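Local coordinates for protein catechol 1,2-dioxygenase (Burkholderia vietnamiensis, PDB 5TD3) that probably catalyses the intradiol cleavage of catechol by dioxygen, ring opening between the two hydroxylated carbons that gives cis,cis-muconate, and carries bound phospholipid at its helical dimer interface, at residues Gly50-Phe53 with Lys54-Asp58; Ala83-Ala86 with Ala87-Leu91; Gly182-Asp186 with Phe187-Gly191. All blocks are in the same frame, centred on the assembly; numbering follows the deposited sequence.

Contact 1: Gly50-Phe53 with Lys54-Asp58; sequences GDLF and KAIDD. With PTY (phosphatidylethanolamine), chain J.
The last carbon of a phospholipid acyl chain lies against the backbone of the helix just where Asp51 passes into Leu52: C29 of the phosphatidylethanolamine is 3.4 Å from Leu52 N and 3.6 Å from Asp51 CB. The host is a regular alpha-helix, 39-59, of the N-terminal helical domain of this intradiol dioxygenase. Successive i to i+4 hydrogen bonds join its turns here, among them Ala55 N to Asp51 O at 2.9 Å and Ile56 N to Leu52 O at 3.0 Å.

On the apolar side Leu52 and Ile56, one turn apart, touch through branch ends, CD1 of the leucine being 3.8 Å from CD1 of the isoleucine. Leu52 CG stands opposite its backbone N across the CA-CB bond (chi1 173°), and the two methyls then divide the work: CD1 meets Ile56, while CD2 turns to the lipid and comes within 4.0 Å of its C20. Ile56 also lays CG1 over the carbonyl oxygen of Leu52, which covers that backbone bond with hydrocarbon.

Other side chains of the helix reach the second subunit and the N-terminal segment. The ring of Phe53 stacks with Tyr94 of the second subunit, and the carboxylate of Asp57 accepts the backbone N-H groups of Val13 and Phe14 and pairs with Arg98 of the second subunit. Asp58 has two cationic partners for one oxygen, Arg47 of the second subunit and Lys54, whose chain bends at its last torsion to bring NZ 2.8 Å from Asp58 OD2, on the syn side of the carboxylate.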
# COMPACT_ATOMS: atom_id res chain seq x y z
N GLY A 50 -11.61 6.68 8.26
CA GLY A 50 -12.16 7.96 8.66
C GLY A 50 -11.13 9.08 8.60
O GLY A 50 -11.42 10.17 8.10
N ASP A 51 -9.92 8.81 9.09
CA ASP A 51 -8.88 9.83 9.02
C ASP A 51 -8.54 10.18 7.57
O ASP A 51 -8.31 11.35 7.24
CB ASP A 51 -7.63 9.35 9.77
CG ASP A 51 -7.82 9.32 11.28
OD1 ASP A 51 -8.83 9.86 11.78
OD2 ASP A 51 -6.97 8.72 11.99
N LEU A 52 -8.47 9.17 6.70
CA LEU A 52 -8.18 9.43 5.29
C LEU A 52 -9.28 10.28 4.66
O LEU A 52 -9.00 11.25 3.95
CB LEU A 52 -7.98 8.12 4.53
CG LEU A 52 -7.83 8.21 3.01
CD1 LEU A 52 -6.70 9.15 2.59
CD2 LEU A 52 -7.60 6.82 2.44
N PHE A 53 -10.54 9.91 4.91
CA PHE A 53 -11.64 10.71 4.37
C PHE A 53 -11.56 12.15 4.85
O PHE A 53 -11.84 13.08 4.09
CB PHE A 53 -12.99 10.12 4.77
CG PHE A 53 -13.39 8.89 4.01
CD1 PHE A 53 -12.49 8.20 3.23
CD2 PHE A 53 -14.70 8.43 4.09
CE1 PHE A 53 -12.87 7.06 2.54
CE2 PHE A 53 -15.09 7.29 3.40
CZ PHE A 53 -14.18 6.61 2.63
N LYS A 54 -11.20 12.36 6.12
CA LYS A 54 -11.14 13.71 6.66
C LYS A 54 -9.97 14.50 6.07
O LYS A 54 -10.10 15.70 5.80
CB LYS A 54 -11.04 13.67 8.18
CG LYS A 54 -11.17 15.03 8.84
CD LYS A 54 -11.15 14.91 10.35
CE LYS A 54 -11.57 16.22 10.99
NZ LYS A 54 -10.82 17.38 10.42
N ALA A 55 -8.82 13.85 5.88
CA ALA A 55 -7.69 14.53 5.26
C ALA A 55 -8.00 14.93 3.82
O ALA A 55 -7.63 16.03 3.38
CB ALA A 55 -6.44 13.64 5.31
N ILE A 56 -8.66 14.05 3.06
CA ILE A 56 -9.07 14.38 1.70
C ILE A 56 -9.98 15.60 1.71
O ILE A 56 -9.81 16.52 0.91
CB ILE A 56 -9.76 13.17 1.04
CG1 ILE A 56 -8.73 12.10 0.70
CG2 ILE A 56 -10.57 13.61 -0.20
CD1 ILE A 56 -9.33 10.78 0.35
N ASP A 57 -10.93 15.63 2.65
CA ASP A 57 -11.82 16.78 2.82
C ASP A 57 -11.04 18.04 3.19
O ASP A 57 -11.24 19.11 2.59
CB ASP A 57 -12.86 16.44 3.90
CG ASP A 57 -14.22 17.07 3.66
OD1 ASP A 57 -14.63 17.24 2.49
OD2 ASP A 57 -14.90 17.37 4.66
N ASP A 58 -10.14 17.94 4.16
CA ASP A 58 -9.45 19.11 4.69
C ASP A 58 -8.46 19.68 3.70
O ASP A 58 -8.32 20.91 3.58
CB ASP A 58 -8.73 18.76 5.99
CG ASP A 58 -9.67 18.63 7.17
OD1 ASP A 58 -10.84 19.06 7.05
OD2 ASP A 58 -9.23 18.12 8.21
C1 PTY J . -3.64 -9.54 11.24
C2 PTY J . -2.33 -13.98 6.11
C3 PTY J . -3.24 -12.97 6.86
O4 PTY J . -4.59 -8.55 11.71
C5 PTY J . -2.74 -10.45 9.09
C6 PTY J . -3.79 -9.58 9.74
O7 PTY J . -3.57 -8.21 9.27
C8 PTY J . -4.12 -7.83 8.10
O10 PTY J . -4.81 -8.55 7.42
C11 PTY J . -3.74 -6.42 7.77
C12 PTY J . -4.88 -5.55 7.25
C13 PTY J . -4.47 -4.09 7.08
C14 PTY J . -5.59 -3.20 6.58
C15 PTY J . -5.31 -1.71 6.56
C16 PTY J . -6.49 -0.91 6.02
C17 PTY J . -6.36 0.60 6.06
C18 PTY J . -7.62 1.30 5.58
C19 PTY J . -7.58 2.82 5.51
C20 PTY J . -6.84 3.42 4.32
C21 PTY J . -5.33 3.48 4.50
C22 PTY J . -4.57 4.34 3.49
C23 PTY J . -3.09 4.50 3.79
C24 PTY J . -2.79 4.89 5.23
C25 PTY J . -3.48 6.17 5.68
C26 PTY J . -3.62 6.29 7.19
C27 PTY J . -4.55 7.40 7.62
C28 PTY J . -4.07 8.76 7.17
C29 PTY J . -5.16 9.79 7.18
C30 PTY J . -4.13 -7.60 12.53
C31 PTY J . -5.17 -6.55 12.76
O30 PTY J . -3.03 -7.61 13.01
C32 PTY J . -5.11 -5.42 11.74
C33 PTY J . -3.88 -4.55 11.90
C34 PTY J . -3.71 -3.51 10.82
C35 PTY J . -2.66 -2.47 11.16
C36 PTY J . -2.39 -1.46 10.06
C37 PTY J . -1.58 -0.28 10.54
C38 PTY J . -1.01 0.54 9.41
C39 PTY J . 0.24 -0.07 8.80
C40 PTY J . 0.40 0.16 7.32
C41 PTY J . 0.15 1.59 6.85
C42 PTY J . -1.24 1.79 6.25
C43 PTY J . -1.74 0.57 5.50
C44 PTY J . -2.97 0.85 4.67
P1 PTY J . -2.61 -13.17 9.55
O11 PTY J . -3.46 -13.47 8.21
O12 PTY J . -1.18 -13.67 9.33
O13 PTY J . -3.18 -13.93 10.70
O14 PTY J . -2.51 -11.61 9.91
N1 PTY J . -0.95 -13.60 6.42

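Contact 2: Ala83-Ala86 with Ala87-Leu91; sequences ALLA and AGLGL. With PTY (phosphatidylethanolamine), chain G.
Leu85 and Leu89 lean across each other at a slant where helix 82-88 comes to its end, and a phospholipid acyl chain runs past both. This is a helix terminus in the N-terminal helical domain: Leu89 is the first residue to leave helical backbone angles, and Gly90, with positive phi (80°), is the N-cap of helix 91-105. The backbone N-H of Gly90 is held by Ala87 O, 3.0 Å from Gly90 N.

Both delta methyls of Leu85 find apolar partners. CD1 abuts the branch point of Leu89, 3.6 Å from its CG, whereas CD2 reaches the lipid at 3.7 Å from its terminal carbon C29. Leu89 has CG beside its own backbone N (chi1 -67°), which folds the isobutyl group back along the helix, and its CD1 lies 3.7 Å from C19 of the same acyl chain. Beneath this pair, Leu89 N donates to Leu85 O over 2.9 Å, the last i to i+4 bond of the helix in these residues.

Past the glycine, Leu91 points back at the preceding helix, with CB against the carbonyl oxygen of Ala86. Ala86 meets the acyl chain through CA and its CB methyl. Trp67 of the second subunit packs on Ala86, and Leu49 and Ile56 of that subunit cover Leu89 and Leu91, so these lipid-contacting residues also lie at the subunit interface. Two carbons short of the tail's end, C27 sits 3.5 Å from Ala86 CA and 3.7 Å from Leu91 CD2.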
# COMPACT_ATOMS: atom_id res chain seq x y z
N ALA A 83 7.92 -2.44 3.55
CA ALA A 83 8.67 -2.34 4.81
C ALA A 83 9.85 -1.38 4.68
O ALA A 83 10.27 -0.77 5.67
CB ALA A 83 9.16 -3.71 5.26
N LEU A 84 10.39 -1.23 3.48
CA LEU A 84 11.42 -0.22 3.25
C LEU A 84 10.85 1.18 3.36
O LEU A 84 11.51 2.08 3.90
CB LEU A 84 12.05 -0.44 1.87
CG LEU A 84 13.30 0.39 1.60
CD1 LEU A 84 14.43 -0.00 2.54
CD2 LEU A 84 13.72 0.20 0.14
N LEU A 85 9.63 1.40 2.85
CA LEU A 85 9.00 2.71 3.01
C LEU A 85 8.62 2.95 4.47
O LEU A 85 8.70 4.09 4.96
CB LEU A 85 7.76 2.83 2.10
CG LEU A 85 7.08 4.21 2.14
CD1 LEU A 85 8.02 5.29 1.58
CD2 LEU A 85 5.77 4.19 1.35
N ALA A 86 8.20 1.90 5.19
CA ALA A 86 7.94 2.07 6.63
C ALA A 86 9.17 2.62 7.33
O ALA A 86 9.07 3.50 8.20
CB ALA A 86 7.53 0.74 7.25
N ALA A 87 10.35 2.14 6.94
CA ALA A 87 11.57 2.69 7.52
C ALA A 87 11.82 4.11 7.04
O ALA A 87 12.13 5.01 7.84
CB ALA A 87 12.75 1.77 7.18
N GLY A 88 11.67 4.36 5.74
CA GLY A 88 12.02 5.66 5.18
C GLY A 88 11.12 6.80 5.62
O GLY A 88 11.53 7.97 5.58
N LEU A 89 9.88 6.50 5.98
CA LEU A 89 8.97 7.53 6.46
C LEU A 89 8.99 7.63 7.98
O LEU A 89 8.16 8.35 8.55
CB LEU A 89 7.55 7.25 5.97
CG LEU A 89 7.37 7.38 4.46
CD1 LEU A 89 5.90 7.18 4.08
CD2 LEU A 89 7.89 8.70 3.94
N GLY A 90 9.92 6.94 8.65
CA GLY A 90 10.01 7.08 10.09
C GLY A 90 9.00 6.27 10.87
O GLY A 90 8.97 6.39 12.11
N LEU A 91 8.17 5.47 10.21
CA LEU A 91 7.20 4.65 10.92
C LEU A 91 7.92 3.60 11.77
O LEU A 91 7.53 3.32 12.92
CB LEU A 91 6.24 3.99 9.93
CG LEU A 91 5.27 2.95 10.47
CD1 LEU A 91 4.40 3.57 11.58
CD2 LEU A 91 4.41 2.44 9.33
C1 PTY G . 1.80 12.84 -8.28
C2 PTY G . -0.82 8.09 -11.52
C3 PTY G . 0.47 8.64 -12.19
O4 PTY G . 1.60 13.42 -6.97
C5 PTY G . 3.31 11.14 -9.37
C6 PTY G . 2.85 11.77 -8.09
O7 PTY G . 2.27 10.79 -7.17
C8 PTY G . 3.10 9.96 -6.52
O10 PTY G . 4.25 9.77 -6.84
C11 PTY G . 2.43 9.36 -5.33
C12 PTY G . 3.18 9.68 -4.05
C13 PTY G . 2.29 9.66 -2.83
C14 PTY G . 1.44 8.42 -2.73
C15 PTY G . 1.62 7.72 -1.42
C16 PTY G . 1.36 8.59 -0.22
C17 PTY G . 1.95 8.00 1.04
C18 PTY G . 1.58 8.71 2.31
C19 PTY G . 2.38 8.21 3.49
C20 PTY G . 1.91 8.74 4.82
C21 PTY G . 1.21 7.73 5.71
C22 PTY G . 0.22 6.83 5.00
C23 PTY G . 0.74 5.43 4.77
C24 PTY G . 2.11 5.20 5.38
C25 PTY G . 2.57 3.76 5.36
C26 PTY G . 4.08 3.62 5.37
C27 PTY G . 4.54 2.21 5.65
C28 PTY G . 3.92 1.19 4.73
C29 PTY G . 4.27 1.43 3.29
C30 PTY G . 0.36 13.74 -6.61
C31 PTY G . 0.30 14.18 -5.17
O30 PTY G . -0.58 13.68 -7.35
C32 PTY G . -0.81 13.51 -4.36
C33 PTY G . -0.54 12.05 -4.06
C34 PTY G . -0.96 11.59 -2.67
C35 PTY G . -2.42 11.20 -2.52
C36 PTY G . -2.67 10.12 -1.47
C37 PTY G . -4.12 9.67 -1.39
C38 PTY G . -4.38 8.39 -0.60
C39 PTY G . -4.12 7.09 -1.35
C40 PTY G . -4.01 5.85 -0.46
C41 PTY G . -5.32 5.22 -0.01
C42 PTY G . -6.01 4.32 -1.04
C43 PTY G . -6.31 2.90 -0.57
C44 PTY G . -7.09 2.84 0.73
P1 PTY G . 1.87 10.89 -11.60
O11 PTY G . 0.53 10.06 -11.91
O12 PTY G . 3.03 10.30 -12.42
O13 PTY G . 1.77 12.35 -11.87
O14 PTY G . 2.18 10.61 -10.08
N1 PTY G . -2.00 8.74 -12.13

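Contact 3: Gly182-Asp186 with Phe187-Gly191; sequences GAQRD and FNLRG
Asp186 and Asn188, with Phe187 between them, bury most surface where the two segments meet, and the grip itself comes from Asn188. Its carboxamide reaches back to Gln184, ND2 donating to OE1 over 2.8 Å in a nearly straight bond (N-H...O 164°). The two side chains cross at about a right angle and their amide planes are perpendicular: OE1 lies close to the plane of the asparagine amide, while ND2 stands above the carbonyl plane of the glutamine rather than on a lone pair. With CG opposite the backbone N (chi1 -171°), Asn188 holds its amide on the side of Gln184.

Asn188 OD1 accepts from the backbone N-H groups of Leu136 and Asp137, and Gln184 NE2 donates to Phe174 O and Asp179, so the amide pair ties the turn to residues 136-137 on one hand and to Phe174 and Asp179 on the other.

The backbone folds through two successive type II beta turns, Arg185 to Asn188 and Phe187 to Arg190, which lead from the long connection after strand 163-167 into strand 190-194 of the beta-sandwich dioxygenase domain. Asn188 N closes the first turn on Arg185 O at 3.1 Å, and Arg190 N closes the second on Phe187 O, also at 3.1 Å.

Asp186 and Phe187 meet at the corner of the first turn. The phenyl ring passes obliquely by the carbonyl carbon of Asp186, and its CD2 is 4.0 Å from Asp186 CB. The Phe187 ring also meets that of His177, whose NE2 accepts the Phe187 backbone N-H.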
# COMPACT_ATOMS: atom_id res chain seq x y z
N GLY A 182 23.85 -11.02 -7.25
CA GLY A 182 24.05 -12.44 -7.01
C GLY A 182 25.43 -12.81 -6.53
O GLY A 182 25.79 -14.00 -6.54
N ALA A 183 26.21 -11.84 -6.08
CA ALA A 183 27.63 -12.04 -5.83
C ALA A 183 27.94 -12.66 -4.47
O ALA A 183 29.11 -13.01 -4.24
CB ALA A 183 28.39 -10.72 -5.96
N GLN A 184 26.97 -12.81 -3.58
CA GLN A 184 27.25 -13.27 -2.22
C GLN A 184 26.61 -14.62 -1.96
O GLN A 184 25.48 -14.87 -2.40
CB GLN A 184 26.76 -12.28 -1.17
CG GLN A 184 27.33 -10.90 -1.30
CD GLN A 184 26.86 -10.03 -0.18
OE1 GLN A 184 27.02 -10.36 0.99
NE2 GLN A 184 26.27 -8.91 -0.52
N ARG A 185 27.32 -15.47 -1.24
CA ARG A 185 26.80 -16.77 -0.87
C ARG A 185 25.91 -16.65 0.37
O ARG A 185 25.90 -15.64 1.06
CB ARG A 185 27.93 -17.77 -0.61
CG ARG A 185 28.63 -17.58 0.71
CD ARG A 185 29.85 -18.48 0.77
NE ARG A 185 30.90 -18.05 -0.16
CZ ARG A 185 32.06 -18.68 -0.31
NH1 ARG A 185 32.31 -19.77 0.40
NH2 ARG A 185 32.96 -18.23 -1.17
N ASP A 186 25.17 -17.73 0.64
CA ASP A 186 24.30 -17.78 1.80
C ASP A 186 25.05 -17.38 3.07
O ASP A 186 26.17 -17.84 3.32
CB ASP A 186 23.73 -19.20 1.97
CG ASP A 186 22.65 -19.53 0.93
OD1 ASP A 186 22.17 -18.63 0.23
OD2 ASP A 186 22.27 -20.72 0.84
N PHE A 187 24.44 -16.47 3.83
CA PHE A 187 24.89 -16.00 5.14
C PHE A 187 26.23 -15.28 5.10
O PHE A 187 26.89 -15.14 6.13
CB PHE A 187 24.91 -17.15 6.15
CG PHE A 187 23.56 -17.79 6.32
CD1 PHE A 187 22.50 -17.06 6.84
CD2 PHE A 187 23.35 -19.11 5.94
CE1 PHE A 187 21.25 -17.64 6.98
CE2 PHE A 187 22.10 -19.69 6.08
CZ PHE A 187 21.05 -18.96 6.60
N ASN A 188 26.65 -14.77 3.93
CA ASN A 188 27.81 -13.88 3.94
C ASN A 188 27.52 -12.69 4.84
O ASN A 188 26.46 -12.06 4.74
CB ASN A 188 28.14 -13.39 2.54
CG ASN A 188 29.46 -12.64 2.50
OD1 ASN A 188 30.44 -13.09 3.08
ND2 ASN A 188 29.48 -11.50 1.84
N LEU A 189 28.46 -12.39 5.74
CA LEU A 189 28.36 -11.27 6.67
C LEU A 189 27.17 -11.42 7.61
O LEU A 189 26.58 -10.43 8.07
CB LEU A 189 28.32 -9.92 5.93
CG LEU A 189 29.44 -9.82 4.89
CD1 LEU A 189 29.26 -8.53 4.10
CD2 LEU A 189 30.83 -9.88 5.53
N ARG A 190 26.80 -12.66 7.93
CA ARG A 190 25.73 -12.95 8.88
C ARG A 190 26.19 -14.06 9.80
O ARG A 190 26.65 -15.10 9.34
CB ARG A 190 24.44 -13.37 8.15
CG ARG A 190 23.90 -12.34 7.16
CD ARG A 190 22.68 -12.86 6.43
NE ARG A 190 22.15 -11.87 5.49
CZ ARG A 190 21.28 -10.92 5.81
NH1 ARG A 190 20.81 -10.80 7.05
NH2 ARG A 190 20.87 -10.06 4.87
N GLY A 191 26.08 -13.86 11.11
CA GLY A 191 26.52 -14.92 11.99
C GLY A 191 26.07 -14.64 13.40
O GLY A 191 25.69 -13.52 13.75

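How the contacts relate
From the N terminus the three contacts follow in series, none nesting in or crossing another; each joins two consecutive segments, through residues mostly three to five apart, and closes no long loop. Contact 1 comes first, on helix 39-59; contact 2 follows at the junction of helices 82-88 and 91-105, their centres about 22 Å apart. Both belong to the N-terminal helical domain, both touch bound phospholipid, and both pack on the second subunit, where Ile56 of one chain meets Leu91 of the other. Contact 3 lies in the dioxygenase domain, at the entry to strand 190-194, on the opposite side of the chain's centre from contact 1, their centres about 45 Å apart.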